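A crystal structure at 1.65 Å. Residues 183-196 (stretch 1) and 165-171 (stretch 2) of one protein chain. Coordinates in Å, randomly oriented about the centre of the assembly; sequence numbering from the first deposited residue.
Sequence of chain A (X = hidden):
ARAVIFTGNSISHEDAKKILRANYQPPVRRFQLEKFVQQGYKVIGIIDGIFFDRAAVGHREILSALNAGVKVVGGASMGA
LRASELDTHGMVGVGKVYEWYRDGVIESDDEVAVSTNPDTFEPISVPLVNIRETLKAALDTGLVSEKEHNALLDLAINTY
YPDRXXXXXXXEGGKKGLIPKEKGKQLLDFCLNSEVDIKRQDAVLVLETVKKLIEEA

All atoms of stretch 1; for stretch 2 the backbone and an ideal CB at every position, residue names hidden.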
ATOM      1  N   LYS A 183      -3.134 -19.594 -21.858  1.00 26.15           N
ATOM      2  CA  LYS A 183      -2.502 -18.282 -21.729  1.00 25.98           C
ATOM      3  C   LYS A 183      -2.704 -17.720 -20.316  1.00 25.01           C
ATOM      4  O   LYS A 183      -1.811 -17.058 -19.773  1.00 24.62           O
ATOM      5  CB  LYS A 183      -3.055 -17.318 -22.782  1.00 26.43           C
ATOM      6  CG  LYS A 183      -2.066 -16.252 -23.216  1.00 26.76           C
ATOM      7  CD  LYS A 183      -2.616 -15.388 -24.341  1.00 27.47           C
ATOM      8  CE  LYS A 183      -1.571 -14.386 -24.797  1.00 27.35           C
ATOM      9  NZ  LYS A 183      -2.117 -13.372 -25.740  1.00 28.31           N
ATOM     10  N   GLY A 184      -3.872 -18.002 -19.735  1.00 24.11           N
ATOM     11  CA  GLY A 184      -4.187 -17.663 -18.346  1.00 24.05           C
ATOM     12  C   GLY A 184      -3.265 -18.342 -17.347  1.00 23.53           C
ATOM     13  O   GLY A 184      -2.858 -17.725 -16.365  1.00 23.25           O
ATOM     14  N   LYS A 185      -2.934 -19.609 -17.611  1.00 23.88           N
ATOM     15  CA  LYS A 185      -2.033 -20.398 -16.755  1.00 24.72           C
ATOM     16  C   LYS A 185      -0.606 -19.857 -16.763  1.00 24.13           C
ATOM     17  O   LYS A 185       0.035 -19.779 -15.712  1.00 24.09           O
ATOM     18  CB  LYS A 185      -2.046 -21.878 -17.162  1.00 26.23           C
ATOM     19  CG  LYS A 185      -3.298 -22.619 -16.718  1.00 28.75           C
ATOM     20  CD  LYS A 185      -3.355 -24.030 -17.285  1.00 30.15           C
ATOM     21  CE  LYS A 185      -4.751 -24.629 -17.178  1.00 31.69           C
ATOM     22  NZ  LYS A 185      -5.219 -24.826 -15.773  1.00 33.61           N
ATOM     23  N   GLN A 186      -0.131 -19.467 -17.948  1.00 23.43           N
ATOM     24  CA  GLN A 186       1.178 -18.832 -18.112  1.00 23.26           C
ATOM     25  C   GLN A 186       1.215 -17.475 -17.413  1.00 22.40           C
ATOM     26  O   GLN A 186       2.212 -17.132 -16.774  1.00 22.48           O
ATOM     27  CB  GLN A 186       1.547 -18.693 -19.596  1.00 25.00           C
ATOM     28  CG  GLN A 186       1.684 -20.017 -20.346  1.00 26.80           C
ATOM     29  CD  GLN A 186       2.792 -20.908 -19.806  1.00 28.24           C
ATOM     30  OE1 GLN A 186       3.941 -20.482 -19.660  1.00 28.85           O
ATOM     31  NE2 GLN A 186       2.448 -22.160 -19.512  1.00 29.05           N
ATOM     32  N   LEU A 187       0.114 -16.729 -17.515  1.00 20.68           N
ATOM     33  CA  LEU A 187      -0.022 -15.443 -16.827  1.00 20.15           C
ATOM     34  C   LEU A 187      -0.002 -15.593 -15.301  1.00 20.07           C
ATOM     35  O   LEU A 187       0.668 -14.816 -14.611  1.00 19.77           O
ATOM     36  CB  LEU A 187      -1.289 -14.712 -17.290  1.00 19.55           C
ATOM     37  CG  LEU A 187      -1.670 -13.399 -16.595  1.00 19.44           C
ATOM     38  CD1 LEU A 187      -0.618 -12.320 -16.803  1.00 19.53           C
ATOM     39  CD2 LEU A 187      -3.021 -12.943 -17.100  1.00 19.18           C
ATOM     40  N   LEU A 188      -0.729 -16.586 -14.790  1.00 20.57           N
ATOM     41  CA  LEU A 188      -0.763 -16.874 -13.351  1.00 20.99           C
ATOM     42  C   LEU A 188       0.620 -17.202 -12.767  1.00 21.83           C
ATOM     43  O   LEU A 188       0.969 -16.706 -11.690  1.00 21.44           O
ATOM     44  CB  LEU A 188      -1.777 -17.980 -13.030  1.00 20.36           C
ATOM     45  CG  LEU A 188      -1.968 -18.405 -11.563  1.00 20.23           C
ATOM     46  CD1 LEU A 188      -2.277 -17.228 -10.641  1.00 20.40           C
ATOM     47  CD2 LEU A 188      -3.053 -19.460 -11.466  1.00 20.34           C
ATOM     48  N   ASP A 189       1.391 -18.025 -13.479  1.00 22.99           N
ATOM     49  CA  ASP A 189       2.774 -18.336 -13.097  1.00 24.09           C
ATOM     50  C   ASP A 189       3.625 -17.071 -12.995  1.00 23.56           C
ATOM     51  O   ASP A 189       4.372 -16.902 -12.023  1.00 24.14           O
ATOM     52  CB  ASP A 189       3.405 -19.330 -14.081  1.00 25.76           C
ATOM     53  CG  ASP A 189       2.867 -20.745 -13.923  1.00 28.24           C
ATOM     54  OD1 ASP A 189       2.410 -21.120 -12.815  1.00 29.94           O
ATOM     55  OD2 ASP A 189       2.909 -21.498 -14.919  1.00 29.33           O
ATOM     56  N   PHE A 190       3.486 -16.181 -13.980  1.00 22.30           N
ATOM     57  CA  PHE A 190       4.178 -14.891 -13.978  1.00 22.20           C
ATOM     58  C   PHE A 190       3.786 -14.033 -12.780  1.00 21.87           C
ATOM     59  O   PHE A 190       4.658 -13.451 -12.134  1.00 21.84           O
ATOM     60  CB  PHE A 190       3.935 -14.113 -15.280  1.00 22.23           C
ATOM     61  CG  PHE A 190       4.574 -12.746 -15.300  1.00 22.69           C
ATOM     62  CD1 PHE A 190       5.927 -12.597 -15.628  1.00 22.94           C
ATOM     63  CD2 PHE A 190       3.832 -11.605 -14.980  1.00 22.46           C
ATOM     64  CE1 PHE A 190       6.520 -11.342 -15.639  1.00 23.26           C
ATOM     65  CE2 PHE A 190       4.426 -10.344 -14.986  1.00 22.75           C
ATOM     66  CZ  PHE A 190       5.770 -10.213 -15.323  1.00 22.89           C
ATOM     67  N   CYS A 191       2.483 -13.952 -12.504  1.00 21.22           N
ATOM     68  CA  CYS A 191       1.963 -13.143 -11.401  1.00 21.16           C
ATOM     69  C   CYS A 191       2.420 -13.652 -10.034  1.00 21.79           C
ATOM     70  O   CYS A 191       2.654 -12.858  -9.119  1.00 21.69           O
ATOM     71  CB  CYS A 191       0.438 -13.081 -11.457  1.00 21.04           C
ATOM     72  SG  CYS A 191      -0.241 -12.100 -12.815  1.00 20.94           S
ATOM     73  N   LEU A 192       2.554 -14.972  -9.908  1.00 22.28           N
ATOM     74  CA  LEU A 192       2.939 -15.595  -8.636  1.00 23.39           C
ATOM     75  C   LEU A 192       4.440 -15.570  -8.354  1.00 24.72           C
ATOM     76  O   LEU A 192       4.852 -15.627  -7.187  1.00 26.04           O
ATOM     77  CB  LEU A 192       2.383 -17.022  -8.534  1.00 22.68           C
ATOM     78  CG  LEU A 192       0.866 -17.187  -8.357  1.00 22.92           C
ATOM     79  CD1 LEU A 192       0.476 -18.657  -8.413  1.00 23.04           C
ATOM     80  CD2 LEU A 192       0.333 -16.541  -7.080  1.00 22.97           C
ATOM     81  N   ASN A 193       5.242 -15.452  -9.413  1.00 25.14           N
ATOM     82  CA  ASN A 193       6.707 -15.506  -9.311  1.00 26.03           C
ATOM     83  C   ASN A 193       7.420 -14.191  -9.612  1.00 25.59           C
ATOM     84  O   ASN A 193       8.565 -13.993  -9.189  1.00 26.53           O
ATOM     85  CB  ASN A 193       7.251 -16.618 -10.215  1.00 27.16           C
ATOM     86  CG  ASN A 193       6.787 -17.997  -9.783  1.00 28.64           C
ATOM     87  OD1 ASN A 193       7.043 -18.428  -8.656  1.00 30.43           O
ATOM     88  ND2 ASN A 193       6.101 -18.695 -10.677  1.00 28.88           N
ATOM     89  N   SER A 194       6.748 -13.305 -10.348  1.00 24.49           N
ATOM     90  CA  SER A 194       7.327 -12.033 -10.779  1.00 23.72           C
ATOM     91  C   SER A 194       6.348 -10.878 -10.575  1.00 22.59           C
ATOM     92  O   SER A 194       6.252  -9.983 -11.417  1.00 22.26           O
ATOM     93  CB  SER A 194       7.774 -12.110 -12.245  1.00 24.99           C
ATOM     94  OG  SER A 194       8.512 -13.296 -12.494  1.00 26.27           O
ATOM     95  N   GLU A 195       5.620 -10.907  -9.458  1.00 22.00           N
ATOM     96  CA  GLU A 195       4.743  -9.790  -9.086  1.00 21.47           C
ATOM     97  C   GLU A 195       5.563  -8.510  -8.947  1.00 21.05           C
ATOM     98  O   GLU A 195       6.679  -8.533  -8.400  1.00 21.29           O
ATOM     99  CB  GLU A 195       3.991 -10.075  -7.781  1.00 21.89           C
ATOM    100  CG  GLU A 195       2.950  -9.009  -7.440  1.00 22.34           C
ATOM    101  CD  GLU A 195       2.265  -9.200  -6.098  1.00 22.82           C
ATOM    102  OE1 GLU A 195       2.807  -9.897  -5.213  1.00 24.26           O
ATOM    103  OE2 GLU A 195       1.169  -8.624  -5.925  1.00 22.61           O
ATOM    104  N   VAL A 196       5.020  -7.417  -9.477  1.00 19.82           N
ATOM    105  CA  VAL A 196       5.541  -6.078  -9.223  1.00 19.36           C
ATOM    106  C   VAL A 196       4.809  -5.610  -7.964  1.00 18.79           C
ATOM    107  O   VAL A 196       3.677  -5.109  -8.032  1.00 19.11           O
ATOM    108  CB  VAL A 196       5.319  -5.117 -10.414  1.00 19.18           C
ATOM    109  CG1 VAL A 196       5.964  -3.760 -10.149  1.00 19.52           C
ATOM    110  CG2 VAL A 196       5.861  -5.716 -11.711  1.00 19.53           C
ATOM    111  N   UNK A 165      -7.453 -11.658  -6.338  1.00 17.97           N
ATOM    112  CA  UNK A 165      -6.242 -12.483  -6.331  1.00 18.22           C
ATOM    113  C   UNK A 165      -5.872 -12.800  -7.772  1.00 17.81           C
ATOM    114  O   UNK A 165      -6.729 -12.740  -8.657  1.00 17.71           O
ATOM    115  CB  UNK A 165      -6.443 -13.766  -5.522  1.00 18.22           C
ATOM    116  N   UNK A 166      -4.607 -13.145  -8.000  1.00 17.33           N
ATOM    117  CA  UNK A 166      -4.144 -13.492  -9.341  1.00 17.71           C
ATOM    118  C   UNK A 166      -4.788 -14.773  -9.864  1.00 17.99           C
ATOM    119  O   UNK A 166      -5.131 -14.850 -11.044  1.00 18.87           O
ATOM    120  CB  UNK A 166      -2.621 -13.642  -9.344  1.00 17.71           C
ATOM    121  N   UNK A 167      -4.971 -15.751  -8.976  1.00 18.46           N
ATOM    122  CA  UNK A 167      -5.704 -16.971  -9.308  1.00 18.87           C
ATOM    123  C   UNK A 167      -7.174 -16.682  -9.617  1.00 19.01           C
ATOM    124  O   UNK A 167      -7.689 -17.176 -10.616  1.00 19.17           O
ATOM    125  CB  UNK A 167      -5.601 -17.975  -8.158  1.00 18.87           C
ATOM    126  N   UNK A 168      -7.825 -15.873  -8.775  1.00 19.22           N
ATOM    127  CA  UNK A 168      -9.231 -15.499  -8.973  1.00 19.63           C
ATOM    128  C   UNK A 168      -9.452 -14.725 -10.263  1.00 20.18           C
ATOM    129  O   UNK A 168     -10.430 -14.963 -10.978  1.00 20.82           O
ATOM    130  CB  UNK A 168      -9.724 -14.664  -7.789  1.00 19.63           C
ATOM    131  N   UNK A 169      -8.521 -13.819 -10.562  1.00 19.83           N
ATOM    132  CA  UNK A 169      -8.578 -12.981 -11.756  1.00 19.86           C
ATOM    133  C   UNK A 169      -8.419 -13.790 -13.043  1.00 19.55           C
ATOM    134  O   UNK A 169      -9.198 -13.604 -13.979  1.00 18.87           O
ATOM    135  CB  UNK A 169      -7.494 -11.903 -11.687  1.00 19.86           C
ATOM    136  N   UNK A 170      -7.423 -14.678 -13.077  1.00 19.78           N
ATOM    137  CA  UNK A 170      -7.186 -15.535 -14.251  1.00 20.47           C
ATOM    138  C   UNK A 170      -8.287 -16.583 -14.438  1.00 20.82           C
ATOM    139  O   UNK A 170      -8.643 -16.911 -15.571  1.00 20.36           O
ATOM    140  CB  UNK A 170      -5.832 -16.235 -14.122  1.00 20.47           C
ATOM    141  N   UNK A 171      -8.823 -17.090 -13.324  1.00 21.53           N
ATOM    142  CA  UNK A 171      -9.912 -18.073 -13.333  1.00 22.54           C
ATOM    143  C   UNK A 171     -11.206 -17.460 -13.883  1.00 22.40           C
ATOM    144  O   UNK A 171     -11.799 -18.008 -14.814  1.00 22.18           O
ATOM    145  CB  UNK A 171     -10.147 -18.616 -11.922  1.00 22.54           C
TER

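Two helices run nearly antiparallel here, their axes 9.6 Å apart at closest approach and their N-to-C directions 164° apart. Position 184 lies across from 170, and 188 from 166.

Position 165 comes just before the helix, with extended backbone angles (-151/159), and its ideal CB has nothing of stretch 1 within 5.5 Å. The neighbour matters less than the free amides of the first turn, so Ser, Thr, Asp or Asn would suit as a cap. It is Ser165, and its OG accepts from the backbone N of position 168 at 2.9 Å.

Position 166 is the richest. Its CA-to-CB bond points toward stretch 1, and the ideal CB sits 3.8 Å from both Cys191 CB and Leu188 CD1. Beyond them, past the end of the helix, lies the carboxylate of Glu195. A small residue would fit but leave that acceptor unreached; a long side chain with an apolar body and a donor at its tip, such as Tyr or perhaps Lys or Arg, answers both demands. The residue is Tyr166, with chi1 in m. Cys191 CB lies over one face of its ring, 3.8 Å from the centroid, a CH-pi contact, while SG sits obliquely at 4.3 Å from the same centroid. At the ring's edge, Tyr166 OH donates to Glu195 OE2 at 2.8 Å.

Position 167 points sideways, its ideal CB 4.2 Å from Leu188 CD1. Leu, Ile or Met could extend this apolar patch. Leu167 takes it, placing CD1 3.7 Å from Leu188 CD2.

Position 168 points away, with no stretch 1 atom near its ideal CB. Its ordinary helical angles admit almost any helix-tolerant residue; Gly168 is found.

Position 169 points sideways, but its ideal CB has nothing of stretch 1 within 5.5 Å, so this contact sets little preference. Leu169 is the deposited residue.

Position 170 points toward stretch 1 where Gly184 brings the backbones close, the two CA atoms being 5.5 Å apart. With Gly184 O 4.0 Å from the ideal CB, a compact residue such as Ala, Ser, Thr or Val is the natural choice. Thr170 turns CG2 to 3.7 Å from Gly184 O and 3.9 Å from Leu187 CD2. Its OG1 lies 2.9 Å from Tyr166 O, within its own helix, and 3.9 Å from Leu188 CD2.

Position 171 points sideways with no stretch 1 atom near its ideal CB, which suits a long polar chain. Lys171 leads its end away.

Stretch 2 165-171: SYLGLTK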
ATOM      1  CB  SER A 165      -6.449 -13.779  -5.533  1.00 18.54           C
ATOM      2  OG  SER A 165      -7.336 -14.673  -6.196  1.00 18.87           O
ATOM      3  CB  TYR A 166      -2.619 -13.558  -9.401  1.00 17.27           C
ATOM      4  CG  TYR A 166      -1.967 -12.224  -9.119  1.00 17.25           C
ATOM      5  CD1 TYR A 166      -2.161 -11.130  -9.979  1.00 17.23           C
ATOM      6  CD2 TYR A 166      -1.153 -12.050  -7.997  1.00 17.03           C
ATOM      7  CE1 TYR A 166      -1.567  -9.897  -9.719  1.00 17.39           C
ATOM      8  CE2 TYR A 166      -0.553 -10.823  -7.730  1.00 17.28           C
ATOM      9  CZ  TYR A 166      -0.758  -9.757  -8.597  1.00 17.29           C
ATOM     10  OH  TYR A 166      -0.171  -8.537  -8.343  1.00 17.47           O
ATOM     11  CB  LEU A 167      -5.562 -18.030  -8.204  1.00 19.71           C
ATOM     12  CG  LEU A 167      -6.279 -19.392  -8.288  1.00 20.30           C
ATOM     13  CD1 LEU A 167      -6.215 -20.088  -9.645  1.00 21.74           C
ATOM     14  CD2 LEU A 167      -5.692 -20.296  -7.223  1.00 20.64           C
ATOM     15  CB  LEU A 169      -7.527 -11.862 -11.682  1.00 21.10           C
ATOM     16  CG  LEU A 169      -7.568 -10.711 -12.695  1.00 21.84           C
ATOM     17  CD1 LEU A 169      -8.865  -9.916 -12.583  1.00 22.69           C
ATOM     18  CD2 LEU A 169      -6.359  -9.804 -12.511  1.00 22.48           C
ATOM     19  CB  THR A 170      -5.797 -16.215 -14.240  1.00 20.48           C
ATOM     20  OG1 THR A 170      -5.620 -16.955 -13.026  1.00 20.55           O
ATOM     21  CG2 THR A 170      -4.679 -15.175 -14.396  1.00 20.03           C
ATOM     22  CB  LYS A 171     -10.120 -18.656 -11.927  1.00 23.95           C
ATOM     23  CG  LYS A 171     -11.111 -19.802 -11.815  1.00 26.19           C
ATOM     24  CD  LYS A 171     -11.005 -20.430 -10.434  1.00 27.58           C
ATOM     25  CE  LYS A 171     -12.243 -21.238 -10.092  1.00 29.99           C
ATOM     26  NZ  LYS A 171     -12.162 -21.806  -8.716  1.00 31.78           N
TER
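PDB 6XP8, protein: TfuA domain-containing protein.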